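Local coordinates for UTP--glucose-1-phosphate uridylyltransferase (PDB 6IKX), which catalyses the transfer of a uridylyl group from UTP to glucose 1-phosphate, making UDP-glucose and diphosphate, at residues V9-G13 and P24-V28; R33-E37 and I62-F66; A155-E161 and T245-M251; Y210-I216 and L233-I237. The protein carries 1 engineered substitution. All blocks are in the same frame, centred on the assembly; numbering follows the deposited sequence.

Interaction 1: V9-G13 and P24-V28. With SO4 (sulfate ion), chain F; SO4 (sulfate ion), chain G; EDO (1,2-ethanediol), chain K.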
loop_
_atom_site.group_PDB
_atom_site.type_symbol
_atom_site.label_atom_id
_atom_site.label_comp_id
_atom_site.label_asym_id
_atom_site.label_seq_id
_atom_site.Cartn_x
_atom_site.Cartn_y
_atom_site.Cartn_z
ATOM N N VAL A 9 -2.225 9.150 -15.395
ATOM C CA VAL A 9 -3.140 8.265 -14.596
ATOM C C VAL A 9 -3.149 8.712 -13.113
ATOM O O VAL A 9 -3.326 7.862 -12.244
ATOM C CB VAL A 9 -2.705 6.785 -14.744
ATOM C CG1 VAL A 9 -2.802 6.285 -16.178
ATOM C CG2 VAL A 9 -1.303 6.565 -14.219
ATOM N N ALA A 10 -2.982 10.000 -12.816
ATOM C CA ALA A 10 -2.935 10.537 -11.432
ATOM C C ALA A 10 -4.288 11.094 -10.958
ATOM O O ALA A 10 -4.321 11.526 -9.802
ATOM C CB ALA A 10 -1.846 11.569 -11.288
ATOM N N GLY A 11 -5.359 11.085 -11.761
ATOM C CA GLY A 11 -6.715 11.515 -11.319
ATOM C C GLY A 11 -7.163 10.766 -10.068
ATOM O O GLY A 11 -6.532 9.751 -9.799
ATOM N N LEU A 12 -8.157 11.237 -9.291
ATOM C CA LEU A 12 -8.690 10.477 -8.109
ATOM C C LEU A 12 -9.981 9.736 -8.450
ATOM O O LEU A 12 -10.547 9.060 -7.545
ATOM C CB LEU A 12 -8.910 11.420 -6.934
ATOM C CG LEU A 12 -7.669 12.180 -6.495
ATOM C CD1 LEU A 12 -7.824 12.683 -5.077
ATOM C CD2 LEU A 12 -6.428 11.314 -6.607
ATOM N N GLY A 13 -10.388 9.807 -9.716
ATOM C CA GLY A 13 -11.543 9.078 -10.261
ATOM C C GLY A 13 -12.844 9.553 -9.642
ATOM O O GLY A 13 -13.520 8.694 -9.036
ATOM N N PRO A 24 -7.658 2.375 -8.178
ATOM C CA PRO A 24 -7.602 3.271 -9.327
ATOM C C PRO A 24 -8.772 3.099 -10.300
ATOM O O PRO A 24 -9.172 1.977 -10.545
ATOM C CB PRO A 24 -6.231 2.894 -9.896
ATOM C CG PRO A 24 -5.411 2.545 -8.676
ATOM C CD PRO A 24 -6.386 1.711 -7.873
ATOM N N LYS A 25 -9.279 4.198 -10.863
ATOM C CA LYS A 25 -10.223 4.125 -12.026
ATOM C C LYS A 25 -9.596 3.227 -13.103
ATOM O O LYS A 25 -10.336 2.480 -13.724
ATOM C CB LYS A 25 -10.568 5.490 -12.631
ATOM C CG LYS A 25 -9.364 6.352 -13.022
ATOM C CD LYS A 25 -9.621 7.866 -13.219
ATOM C CE LYS A 25 -8.607 8.747 -12.489
ATOM N NZ LYS A 25 -7.311 8.933 -13.208
ATOM N N GLU A 26 -8.272 3.286 -13.289
ATOM C CA GLU A 26 -7.549 2.550 -14.354
ATOM C C GLU A 26 -7.637 1.044 -14.098
ATOM O O GLU A 26 -7.488 0.307 -15.062
ATOM C CB GLU A 26 -6.098 3.014 -14.414
ATOM C CG GLU A 26 -5.963 4.474 -14.831
ATOM C CD GLU A 26 -6.100 5.503 -13.706
ATOM O OE1 GLU A 26 -6.374 5.115 -12.506
ATOM O OE2 GLU A 26 -5.926 6.698 -14.012
ATOM N N MET A 27 -7.907 0.626 -12.846
ATOM C CA MET A 27 -7.895 -0.798 -12.397
ATOM C C MET A 27 -9.313 -1.379 -12.376
ATOM O O MET A 27 -9.515 -2.535 -11.952
ATOM C CB MET A 27 -7.209 -0.945 -11.034
ATOM C CG MET A 27 -5.706 -0.739 -11.134
ATOM S SD MET A 27 -4.979 -1.758 -12.465
ATOM C CE MET A 27 -4.962 -3.295 -11.555
ATOM N N VAL A 28 -10.254 -0.636 -12.917
ATOM C CA VAL A 28 -11.675 -1.048 -13.018
ATOM C C VAL A 28 -11.825 -2.132 -14.090
ATOM O O VAL A 28 -11.354 -1.948 -15.245
ATOM C CB VAL A 28 -12.491 0.220 -13.303
ATOM C CG1 VAL A 28 -13.754 -0.027 -14.097
ATOM C CG2 VAL A 28 -12.781 0.922 -11.984
HETATM S S SO4 F . -10.861 12.170 -12.003
HETATM O O1 SO4 F . -10.333 12.840 -13.180
HETATM O O2 SO4 F . -9.902 11.208 -11.517
HETATM O O3 SO4 F . -12.109 11.490 -12.331
HETATM O O4 SO4 F . -11.079 13.152 -10.968
HETATM S S SO4 G . -4.401 13.309 -14.603
HETATM O O1 SO4 G . -5.295 12.204 -14.331
HETATM O O2 SO4 G . -3.048 12.803 -14.685
HETATM O O3 SO4 G . -4.479 14.283 -13.544
HETATM O O4 SO4 G . -4.775 13.951 -15.840
HETATM C C1 EDO K . -9.105 8.365 -4.971
HETATM O O1 EDO K . -10.151 7.528 -5.565
HETATM C C2 EDO K . -8.161 7.802 -3.937
HETATM O O2 EDO K . -7.449 8.803 -3.178
#
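Lys25 reaches Gly11 by a folded path: CG sits between the backbone N and the carbonyl carbon (chi1 53°), and further bends at chi3 and chi4 carry NZ back over the loop. Glu26, turned at chi2 (85°), brings its carboxylate round to Val9 and to the same ammonium group. The two neighbours thus form a salt bridge, Lys25 NZ to Glu26 OE2 at 2.7 Å; NZ approaches OE2 from its syn side, 31° out of the carboxylate plane. Across the contact there is no hydrogen bond. Glu26 OE2 rests on Val9 CA at 3.2 Å, and Lys25 NZ lies 3.2 Å from Gly11 N, a meeting of two donors, while the lysine CE comes within 3.5 Å of Gly13 N. The backbone amides of residues 9-13 bind anions. One sulfate takes weak bonds from Ala10 N and from Gly11 N, the latter 2.8 Å from its O1; a second sits by Gly13 N, at a separation too short to be trusted. This is the glycine-rich signature loop of nucleotidyltransferases with its following lysine, and Ala10, Gly11, Gly13 and Lys25 are seen to bind UTP in this protein, so the sulfates plausibly mark phosphate positions. Lys59 forms a salt bridge with Glu26 OE1 and a hydrogen bond with Val9 O, tying the two segments together. Residues 9-13 and 24-28 both belong to the connection between strands 4-8 and 29-30: Val9 is backbone-bonded to Val54 of strand 50-55, and Glu26 packs on Ile36 of helix 35-44 and Ile62 of helix 60-65.

Interaction 2: R33-E37 and I62-F66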
loop_
_atom_site.group_PDB
_atom_site.type_symbol
_atom_site.label_atom_id
_atom_site.label_comp_id
_atom_site.label_asym_id
_atom_site.label_seq_id
_atom_site.Cartn_x
_atom_site.Cartn_y
_atom_site.Cartn_z
ATOM N N ARG A 33 -10.261 -8.057 -17.244
ATOM C CA ARG A 33 -8.956 -7.402 -16.932
ATOM C C ARG A 33 -9.127 -5.897 -16.679
ATOM O O ARG A 33 -10.088 -5.278 -17.094
ATOM C CB ARG A 33 -8.012 -7.688 -18.098
ATOM C CG ARG A 33 -8.445 -7.011 -19.381
ATOM C CD ARG A 33 -7.998 -7.701 -20.649
ATOM N NE ARG A 33 -8.475 -9.071 -20.717
ATOM C CZ ARG A 33 -7.712 -10.153 -20.762
ATOM N NH1 ARG A 33 -6.394 -10.058 -20.779
ATOM N NH2 ARG A 33 -8.279 -11.337 -20.789
ATOM N N PRO A 34 -8.214 -5.210 -15.975
ATOM C CA PRO A 34 -8.386 -3.773 -15.747
ATOM C C PRO A 34 -8.324 -2.959 -17.062
ATOM O O PRO A 34 -7.675 -3.370 -18.035
ATOM C CB PRO A 34 -7.213 -3.492 -14.785
ATOM C CG PRO A 34 -6.159 -4.456 -15.266
ATOM C CD PRO A 34 -6.966 -5.729 -15.415
ATOM N N ALA A 35 -9.032 -1.828 -17.085
ATOM C CA ALA A 35 -9.202 -0.941 -18.261
ATOM C C ALA A 35 -7.813 -0.600 -18.843
ATOM O O ALA A 35 -7.662 -0.580 -20.068
ATOM C CB ALA A 35 -9.984 0.291 -17.835
ATOM N N ILE A 36 -6.835 -0.336 -17.976
ATOM C CA ILE A 36 -5.475 0.151 -18.347
ATOM C C ILE A 36 -4.840 -0.871 -19.284
ATOM O O ILE A 36 -4.021 -0.454 -20.107
ATOM C CB ILE A 36 -4.590 0.425 -17.103
ATOM C CG1 ILE A 36 -3.333 1.222 -17.443
ATOM C CG2 ILE A 36 -4.194 -0.864 -16.383
ATOM C CD1 ILE A 36 -3.554 2.599 -17.971
ATOM N N GLU A 37 -5.132 -2.161 -19.116
ATOM C CA GLU A 37 -4.462 -3.201 -19.925
ATOM C C GLU A 37 -4.724 -2.928 -21.401
ATOM O O GLU A 37 -3.848 -3.212 -22.244
ATOM C CB GLU A 37 -4.926 -4.628 -19.667
ATOM C CG GLU A 37 -3.828 -5.604 -20.056
ATOM C CD GLU A 37 -4.217 -7.060 -20.168
ATOM O OE1 GLU A 37 -4.040 -7.747 -19.182
ATOM O OE2 GLU A 37 -4.657 -7.503 -21.267
ATOM N N ILE A 62 -1.572 -0.102 -10.224
ATOM C CA ILE A 62 -1.315 0.025 -11.689
ATOM C C ILE A 62 0.110 -0.470 -11.985
ATOM O O ILE A 62 0.293 -1.202 -12.943
ATOM C CB ILE A 62 -1.533 1.471 -12.190
ATOM C CG1 ILE A 62 -2.919 2.029 -11.837
ATOM C CG2 ILE A 62 -1.281 1.528 -13.690
ATOM C CD1 ILE A 62 -3.183 3.445 -12.354
ATOM N N GLU A 63 1.112 0.032 -11.272
ATOM C CA GLU A 63 2.521 -0.390 -11.422
ATOM C C GLU A 63 2.624 -1.890 -11.135
ATOM O O GLU A 63 3.412 -2.588 -11.824
ATOM C CB GLU A 63 3.420 0.420 -10.498
ATOM C CG GLU A 63 3.577 1.844 -10.986
ATOM C CD GLU A 63 3.517 2.912 -9.900
ATOM O OE1 GLU A 63 2.425 3.557 -9.739
ATOM O OE2 GLU A 63 4.562 3.126 -9.244
ATOM N N ASN A 64 1.842 -2.383 -10.170
ATOM C CA ASN A 64 1.944 -3.786 -9.700
ATOM C C ASN A 64 1.387 -4.713 -10.799
ATOM O O ASN A 64 1.958 -5.800 -10.990
ATOM C CB ASN A 64 1.320 -3.946 -8.317
ATOM C CG ASN A 64 2.161 -3.296 -7.237
ATOM O OD1 ASN A 64 3.362 -3.114 -7.415
ATOM N ND2 ASN A 64 1.546 -2.978 -6.105
ATOM N N TYR A 65 0.413 -4.243 -11.563
ATOM C CA TYR A 65 -0.196 -4.997 -12.677
ATOM C C TYR A 65 0.882 -5.341 -13.723
ATOM O O TYR A 65 0.741 -6.418 -14.359
ATOM C CB TYR A 65 -1.421 -4.250 -13.223
ATOM C CG TYR A 65 -2.245 -5.108 -14.155
ATOM C CD1 TYR A 65 -3.062 -6.102 -13.655
ATOM C CD2 TYR A 65 -2.093 -5.009 -15.539
ATOM C CE1 TYR A 65 -3.757 -6.953 -14.504
ATOM C CE2 TYR A 65 -2.781 -5.841 -16.405
ATOM C CZ TYR A 65 -3.606 -6.814 -15.876
ATOM O OH TYR A 65 -4.302 -7.613 -16.702
ATOM N N PHE A 66 1.913 -4.504 -13.921
ATOM C CA PHE A 66 2.890 -4.702 -15.035
ATOM C C PHE A 66 4.206 -5.250 -14.489
ATOM O O PHE A 66 5.139 -5.346 -15.285
ATOM C CB PHE A 66 3.062 -3.424 -15.855
ATOM C CG PHE A 66 1.789 -3.032 -16.567
ATOM C CD1 PHE A 66 1.386 -3.695 -17.712
ATOM C CD2 PHE A 66 0.946 -2.073 -16.042
ATOM C CE1 PHE A 66 0.185 -3.402 -18.332
ATOM C CE2 PHE A 66 -0.229 -1.735 -16.688
ATOM C CZ PHE A 66 -0.619 -2.409 -17.825
#
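Tyr65 gives its phenol proton to Glu37, OH to OE1 at 2.5 Å, a very short bond whose exact length deserves caution. The acceptor lies at the edge of the ring, near its plane, and the carboxylate is turned 32° against it. One face of the same ring is taken by Pro34, whose CG stands 3.6 Å from the ring centroid and 15° off the normal, a CH-pi contact; Pro34 CD also touches Tyr65 OH at 3.5 Å. Beside this pair, Ile36 sends CG2 to Phe66 CE2 at 4.1 Å and CG1 to Ile62 CG2 at 4.3 Å, a looser apolar layer. The contact joins the start of helix 35-44 to the end of helix 60-65. These helices belong to successive beta-alpha-beta crossovers of the Rossmann-like part of the GT-A fold, one between the parallel strands 4-8 and 50-55, the other between 50-55 and 97-102. With CG directed away from its backbone N (chi1 -168°), Tyr65 spans the gap between them, and Tyr65 CD2 lies 3.7 Å above the plane of the Phe66 ring. The other carboxylate oxygen, Glu37 OE2, accepts from Arg33 NH1 at 3.1 Å; NH1 comes from the syn side, tilted out of the carboxylate plane, while OE2 lies close to the guanidinium plane. OE2 also forms a salt bridge with Arg41, one turn further along the helix, so two arginines hold the group that accepts from Tyr65. Ser22 of the second subunit packs against Tyr65.

Interaction 3: A155-E161 and T245-M251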
loop_
_atom_site.group_PDB
_atom_site.type_symbol
_atom_site.label_atom_id
_atom_site.label_comp_id
_atom_site.label_asym_id
_atom_site.label_seq_id
_atom_site.Cartn_x
_atom_site.Cartn_y
_atom_site.Cartn_z
ATOM N N ALA A 155 4.095 16.939 -38.345
ATOM C CA ALA A 155 3.003 17.774 -37.789
ATOM C C ALA A 155 2.357 17.054 -36.597
ATOM O O ALA A 155 2.023 15.851 -36.729
ATOM C CB ALA A 155 1.948 18.027 -38.838
ATOM N N ALA A 156 2.124 17.769 -35.498
ATOM C CA ALA A 156 1.497 17.190 -34.290
ATOM C C ALA A 156 0.132 16.638 -34.711
ATOM O O ALA A 156 -0.447 17.166 -35.666
ATOM C CB ALA A 156 1.402 18.197 -33.181
ATOM N N GLN A 157 -0.284 15.550 -34.079
ATOM C CA GLN A 157 -1.552 14.846 -34.363
ATOM C C GLN A 157 -2.425 14.915 -33.107
ATOM O O GLN A 157 -1.909 14.681 -31.972
ATOM C CB GLN A 157 -1.261 13.413 -34.826
ATOM C CG GLN A 157 -0.316 13.323 -36.032
ATOM C CD GLN A 157 -0.904 13.847 -37.331
ATOM O OE1 GLN A 157 -2.006 13.456 -37.757
ATOM N NE2 GLN A 157 -0.174 14.760 -37.972
ATOM N N ILE A 158 -3.680 15.297 -33.309
ATOM C CA ILE A 158 -4.779 15.220 -32.306
ATOM C C ILE A 158 -5.826 14.249 -32.860
ATOM O O ILE A 158 -6.427 14.519 -33.922
ATOM C CB ILE A 158 -5.348 16.612 -31.991
ATOM C CG1 ILE A 158 -4.440 17.422 -31.067
ATOM C CG2 ILE A 158 -6.726 16.507 -31.389
ATOM C CD1 ILE A 158 -3.150 17.888 -31.671
ATOM N N MET A 159 -6.012 13.111 -32.201
ATOM C CA MET A 159 -7.045 12.141 -32.647
ATOM C C MET A 159 -8.430 12.749 -32.357
ATOM O O MET A 159 -8.604 13.341 -31.268
ATOM C CB MET A 159 -6.868 10.776 -31.973
ATOM C CG MET A 159 -7.819 9.708 -32.526
ATOM S SD MET A 159 -7.596 8.040 -31.879
ATOM C CE MET A 159 -5.855 7.785 -32.211
ATOM N N VAL A 160 -9.342 12.656 -33.330
ATOM C CA VAL A 160 -10.744 13.168 -33.259
ATOM C C VAL A 160 -11.699 12.112 -33.816
ATOM O O VAL A 160 -11.252 11.203 -34.542
ATOM C CB VAL A 160 -10.927 14.498 -34.014
ATOM C CG1 VAL A 160 -10.038 15.591 -33.452
ATOM C CG2 VAL A 160 -10.707 14.369 -35.517
ATOM N N GLU A 161 -12.983 12.237 -33.507
ATOM C CA GLU A 161 -14.011 11.294 -34.016
ATOM C C GLU A 161 -15.333 12.040 -34.204
ATOM O O GLU A 161 -15.714 12.810 -33.297
ATOM C CB GLU A 161 -14.059 10.095 -33.078
ATOM C CG GLU A 161 -15.351 9.910 -32.351
ATOM C CD GLU A 161 -15.322 8.687 -31.469
ATOM O OE1 GLU A 161 -15.478 7.546 -31.988
ATOM O OE2 GLU A 161 -15.093 8.885 -30.274
ATOM N N THR A 245 2.761 23.245 -37.911
ATOM C CA THR A 245 1.477 22.665 -38.342
ATOM C C THR A 245 1.039 21.729 -37.218
ATOM O O THR A 245 1.905 21.108 -36.573
ATOM C CB THR A 245 1.600 21.922 -39.683
ATOM O OG1 THR A 245 2.233 22.827 -40.590
ATOM C CG2 THR A 245 0.268 21.441 -40.224
ATOM N N VAL A 246 -0.262 21.715 -36.976
ATOM C CA VAL A 246 -0.973 20.769 -36.092
ATOM C C VAL A 246 -2.110 20.199 -36.952
ATOM O O VAL A 246 -2.781 20.965 -37.627
ATOM C CB VAL A 246 -1.451 21.519 -34.838
ATOM C CG1 VAL A 246 -1.962 20.584 -33.752
ATOM C CG2 VAL A 246 -0.347 22.416 -34.301
ATOM N N GLU A 247 -2.258 18.889 -36.989
ATOM C CA GLU A 247 -3.296 18.223 -37.794
ATOM C C GLU A 247 -4.221 17.428 -36.876
ATOM O O GLU A 247 -3.808 16.939 -35.804
ATOM C CB GLU A 247 -2.683 17.261 -38.795
ATOM C CG GLU A 247 -1.775 17.930 -39.799
ATOM C CD GLU A 247 -1.182 16.955 -40.794
ATOM O OE1 GLU A 247 -1.187 15.732 -40.519
ATOM O OE2 GLU A 247 -0.764 17.410 -41.850
ATOM N N ALA A 248 -5.449 17.320 -37.316
ATOM C CA ALA A 248 -6.501 16.510 -36.703
ATOM C C ALA A 248 -6.581 15.225 -37.523
ATOM O O ALA A 248 -6.728 15.306 -38.752
ATOM C CB ALA A 248 -7.769 17.319 -36.685
ATOM N N TYR A 249 -6.349 14.100 -36.852
ATOM C CA TYR A 249 -6.365 12.726 -37.393
ATOM C C TYR A 249 -7.690 12.105 -36.963
ATOM O O TYR A 249 -7.928 11.995 -35.747
ATOM C CB TYR A 249 -5.183 11.881 -36.880
ATOM C CG TYR A 249 -5.412 10.413 -37.136
ATOM C CD1 TYR A 249 -5.174 9.850 -38.375
ATOM C CD2 TYR A 249 -6.037 9.632 -36.177
ATOM C CE1 TYR A 249 -5.472 8.521 -38.627
ATOM C CE2 TYR A 249 -6.380 8.319 -36.425
ATOM C CZ TYR A 249 -6.087 7.756 -37.648
ATOM O OH TYR A 249 -6.413 6.452 -37.845
ATOM N N ARG A 250 -8.507 11.699 -37.931
ATOM C CA ARG A 250 -9.856 11.161 -37.674
ATOM C C ARG A 250 -9.781 9.642 -37.626
ATOM O O ARG A 250 -9.465 9.008 -38.656
ATOM C CB ARG A 250 -10.868 11.587 -38.741
ATOM C CG ARG A 250 -12.303 11.139 -38.473
ATOM C CD ARG A 250 -13.125 11.396 -39.713
ATOM N NE ARG A 250 -14.538 11.031 -39.636
ATOM C CZ ARG A 250 -15.399 11.215 -40.633
ATOM N NH1 ARG A 250 -14.987 11.739 -41.773
ATOM N NH2 ARG A 250 -16.661 10.870 -40.503
ATOM N N MET A 251 -10.147 9.120 -36.467
ATOM C CA MET A 251 -10.258 7.690 -36.157
ATOM C C MET A 251 -10.962 6.948 -37.288
ATOM O O MET A 251 -11.909 7.488 -37.884
ATOM C CB MET A 251 -11.120 7.503 -34.914
ATOM C CG MET A 251 -10.427 7.881 -33.661
ATOM S SD MET A 251 -11.525 7.585 -32.300
ATOM C CE MET A 251 -11.615 5.794 -32.277
#
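Gln157 and Glu247 lie side by side on neighbouring strands, and Gln157 NE2 donates to Glu247 OE1 at 2.9 Å in an almost straight bond (174°). The bond lies in the amide plane but reaches the carboxylate from above its plane. A bend at chi2 (-68°) turns the amide so that NE2 also donates to Ala155 O at 2.7 Å, while Ser185 bonds to Gln157 OE1. Glu247 OE2 is paired with Arg149 of helix 142-153. The backbones carry a parallel ladder, from Glu247 N to Ala156 O (2.8 Å) through to Met251 N to Val160 O (3.0 Å), setting strand 156-162 beside strand 246-250 in the central sheet. The face of Gln157 and Glu247 continues with Met159 and Tyr249, whose OH is hydrogen-bonded to Asp142; Met159 CG lies at the edge of the Tyr249 ring, and Met159 crosses Met251 tightly, CG to CG 3.4 Å. The other face is mainly apolar, with Ile158 CD1 on Val246 CG1 at 3.6 Å and Arg250 at one end. The polar ends on the side facing helix 142-153 are thus largely satisfied within the protein: the amide is held at both ends, and Arg149 probably balances the buried charge of Glu247.

Interaction 4: Y210-I216 and L233-I237. With SO4 (sulfate ion), chain D.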
loop_
_atom_site.group_PDB
_atom_site.type_symbol
_atom_site.label_atom_id
_atom_site.label_comp_id
_atom_site.label_asym_id
_atom_site.label_seq_id
_atom_site.Cartn_x
_atom_site.Cartn_y
_atom_site.Cartn_z
ATOM N N TYR A 210 -2.742 11.690 -28.668
ATOM C CA TYR A 210 -1.874 12.758 -29.199
ATOM C C TYR A 210 -0.523 12.144 -29.576
ATOM O O TYR A 210 -0.050 11.192 -28.934
ATOM C CB TYR A 210 -1.689 13.894 -28.189
ATOM C CG TYR A 210 -2.952 14.451 -27.577
ATOM C CD1 TYR A 210 -3.689 13.733 -26.635
ATOM C CD2 TYR A 210 -3.405 15.710 -27.915
ATOM C CE1 TYR A 210 -4.849 14.248 -26.072
ATOM C CE2 TYR A 210 -4.543 16.249 -27.337
ATOM C CZ TYR A 210 -5.264 15.521 -26.408
ATOM O OH TYR A 210 -6.368 16.072 -25.848
ATOM N N VAL A 211 0.072 12.685 -30.631
ATOM C CA VAL A 211 1.533 12.591 -30.896
ATOM C C VAL A 211 2.019 14.026 -31.000
ATOM O O VAL A 211 1.407 14.764 -31.741
ATOM C CB VAL A 211 1.802 11.785 -32.168
ATOM C CG1 VAL A 211 3.284 11.505 -32.326
ATOM C CG2 VAL A 211 0.972 10.520 -32.183
ATOM N N LEU A 212 3.010 14.389 -30.195
ATOM C CA LEU A 212 3.482 15.771 -29.954
ATOM C C LEU A 212 4.997 15.751 -30.029
ATOM O O LEU A 212 5.632 14.739 -29.745
ATOM C CB LEU A 212 3.071 16.253 -28.559
ATOM C CG LEU A 212 1.607 16.098 -28.168
ATOM C CD1 LEU A 212 1.443 16.353 -26.679
ATOM C CD2 LEU A 212 0.709 17.033 -28.955
ATOM N N PRO A 213 5.615 16.865 -30.430
ATOM C CA PRO A 213 7.054 17.021 -30.298
ATOM C C PRO A 213 7.459 17.374 -28.867
ATOM O O PRO A 213 6.639 17.796 -28.128
ATOM C CB PRO A 213 7.349 18.182 -31.268
ATOM C CG PRO A 213 6.096 19.014 -31.227
ATOM C CD PRO A 213 4.983 17.991 -31.125
ATOM N N ALA A 214 8.734 17.198 -28.558
ATOM C CA ALA A 214 9.342 17.423 -27.231
ATOM C C ALA A 214 9.291 18.903 -26.897
ATOM O O ALA A 214 9.309 19.229 -25.689
ATOM C CB ALA A 214 10.764 16.926 -27.235
ATOM N N LYS A 215 9.349 19.749 -27.936
ATOM C CA LYS A 215 9.098 21.214 -27.876
ATOM C C LYS A 215 8.009 21.465 -26.829
ATOM O O LYS A 215 8.137 22.461 -26.092
ATOM C CB LYS A 215 8.499 21.745 -29.192
ATOM C CG LYS A 215 9.425 22.303 -30.264
ATOM C CD LYS A 215 8.656 22.774 -31.536
ATOM N N ILE A 216 6.936 20.642 -26.868
ATOM C CA ILE A 216 5.651 20.867 -26.144
ATOM C C ILE A 216 5.941 21.097 -24.664
ATOM O O ILE A 216 5.123 21.719 -24.047
ATOM C CB ILE A 216 4.659 19.695 -26.316
ATOM C CG1 ILE A 216 3.186 20.104 -26.180
ATOM C CG2 ILE A 216 4.990 18.588 -25.328
ATOM C CD1 ILE A 216 2.739 21.250 -27.076
ATOM N N LEU A 233 -3.085 21.773 -21.736
ATOM C CA LEU A 233 -2.489 21.205 -22.975
ATOM C C LEU A 233 -2.978 21.941 -24.243
ATOM O O LEU A 233 -2.151 22.213 -25.097
ATOM C CB LEU A 233 -2.812 19.708 -23.053
ATOM C CG LEU A 233 -2.170 18.962 -24.224
ATOM C CD1 LEU A 233 -0.664 19.154 -24.234
ATOM C CD2 LEU A 233 -2.532 17.481 -24.232
ATOM N N THR A 234 -4.265 22.237 -24.374
ATOM C CA THR A 234 -4.901 22.813 -25.592
ATOM C C THR A 234 -4.276 24.153 -25.968
ATOM O O THR A 234 -4.234 24.434 -27.196
ATOM C CB THR A 234 -6.407 23.016 -25.425
ATOM O OG1 THR A 234 -6.599 23.712 -24.197
ATOM C CG2 THR A 234 -7.169 21.710 -25.416
ATOM N N ASP A 235 -3.776 24.912 -24.988
ATOM C CA ASP A 235 -3.143 26.223 -25.267
ATOM C C ASP A 235 -1.606 26.115 -25.268
ATOM O O ASP A 235 -0.949 27.043 -25.799
ATOM C CB ASP A 235 -3.778 27.340 -24.427
ATOM C CG ASP A 235 -3.585 27.241 -22.935
ATOM O OD1 ASP A 235 -2.469 26.874 -22.525
ATOM O OD2 ASP A 235 -4.551 27.562 -22.208
ATOM N N ALA A 236 -1.020 25.021 -24.799
ATOM C CA ALA A 236 0.364 24.668 -25.197
ATOM C C ALA A 236 0.370 24.325 -26.698
ATOM O O ALA A 236 1.286 24.744 -27.395
ATOM C CB ALA A 236 0.885 23.532 -24.365
ATOM N N ILE A 237 -0.660 23.627 -27.179
ATOM C CA ILE A 237 -0.819 23.256 -28.608
ATOM C C ILE A 237 -1.139 24.528 -29.406
ATOM O O ILE A 237 -0.464 24.777 -30.446
ATOM C CB ILE A 237 -1.876 22.155 -28.724
ATOM C CG1 ILE A 237 -1.343 20.854 -28.120
ATOM C CG2 ILE A 237 -2.341 21.975 -30.161
ATOM C CD1 ILE A 237 -2.408 19.782 -27.853
HETATM S S SO4 D . -5.972 20.454 -21.094
HETATM O O1 SO4 D . -4.670 20.283 -20.504
HETATM O O2 SO4 D . -6.300 19.319 -21.925
HETATM O O3 SO4 D . -6.947 20.590 -20.044
HETATM O O4 SO4 D . -5.970 21.639 -21.907
#
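Tyr210 and Leu212, on strand 209-212 of the central sheet, form the surface on which Leu233 and Ile237 of helix 233-240 settle, a strand-to-helix contact of the alpha/beta core. Leu233 CD2 stands over one face of the Tyr210 ring, 4.0 Å from the centroid and 16° off the normal, shifted toward the rim at CE2. The two side chains come from opposite directions to make this CH-pi contact. Ile237 meets the same ring obliquely, its CD1 being 4.2 Å from Tyr210 CE2. Leu212 divides its methyls between the two helix residues: CD1 faces Leu233 CD1 at 4.3 Å and CD2 faces Ile237 CD1 at the same distance. Where the chain turns after the strand, Ile216 CG1 points away from the backbone N (chi1 -153°), and a bend at chi2 sets CD1 against Ala236, 4.0 Å from its CB. No hydrogen bond crosses; the grip is apolar and buried. Polar contacts gather at the start of the helix, where a sulfate, probably from the crystallisation liquor, accepts from Leu233 N and from Thr234 N, the latter at 3.1 Å from O4, with Thr234 OG1 donating to the same oxygen. An anion held there is probably favoured by the helix dipole. Tyr210 also packs near Val206, seen to bind UDP-glucose. Such helix-on-sheet packing is usual in alpha/beta proteins, and here it belongs to the GT-A-type nucleotidyltransferase domain.

Along the chain interaction 1 comes first, then interaction 2, while interaction 4 falls between the two strands that interaction 3 joins. The four make two clusters. Interactions 1 and 2, with centres 10 Å apart, touch through backbone bonds of Glu26 with Ile36 and Val28 with Ala35, and both reach the second subunit. Interactions 3 and 4, centres 12 Å apart, share the central sheet, since strands 156-162 and 209-212 are neighbours in it, and helix 233-240 leads into strand 246-250. Centres of different clusters lie 23 to 27 Å apart, with no direct touch. Of the four, the two that touch another subunit thus lie with the nucleotide-binding loop, whereas interactions 3 and 4 occupy the part of the same sheet close to Val206, another UDP-glucose-binding residue.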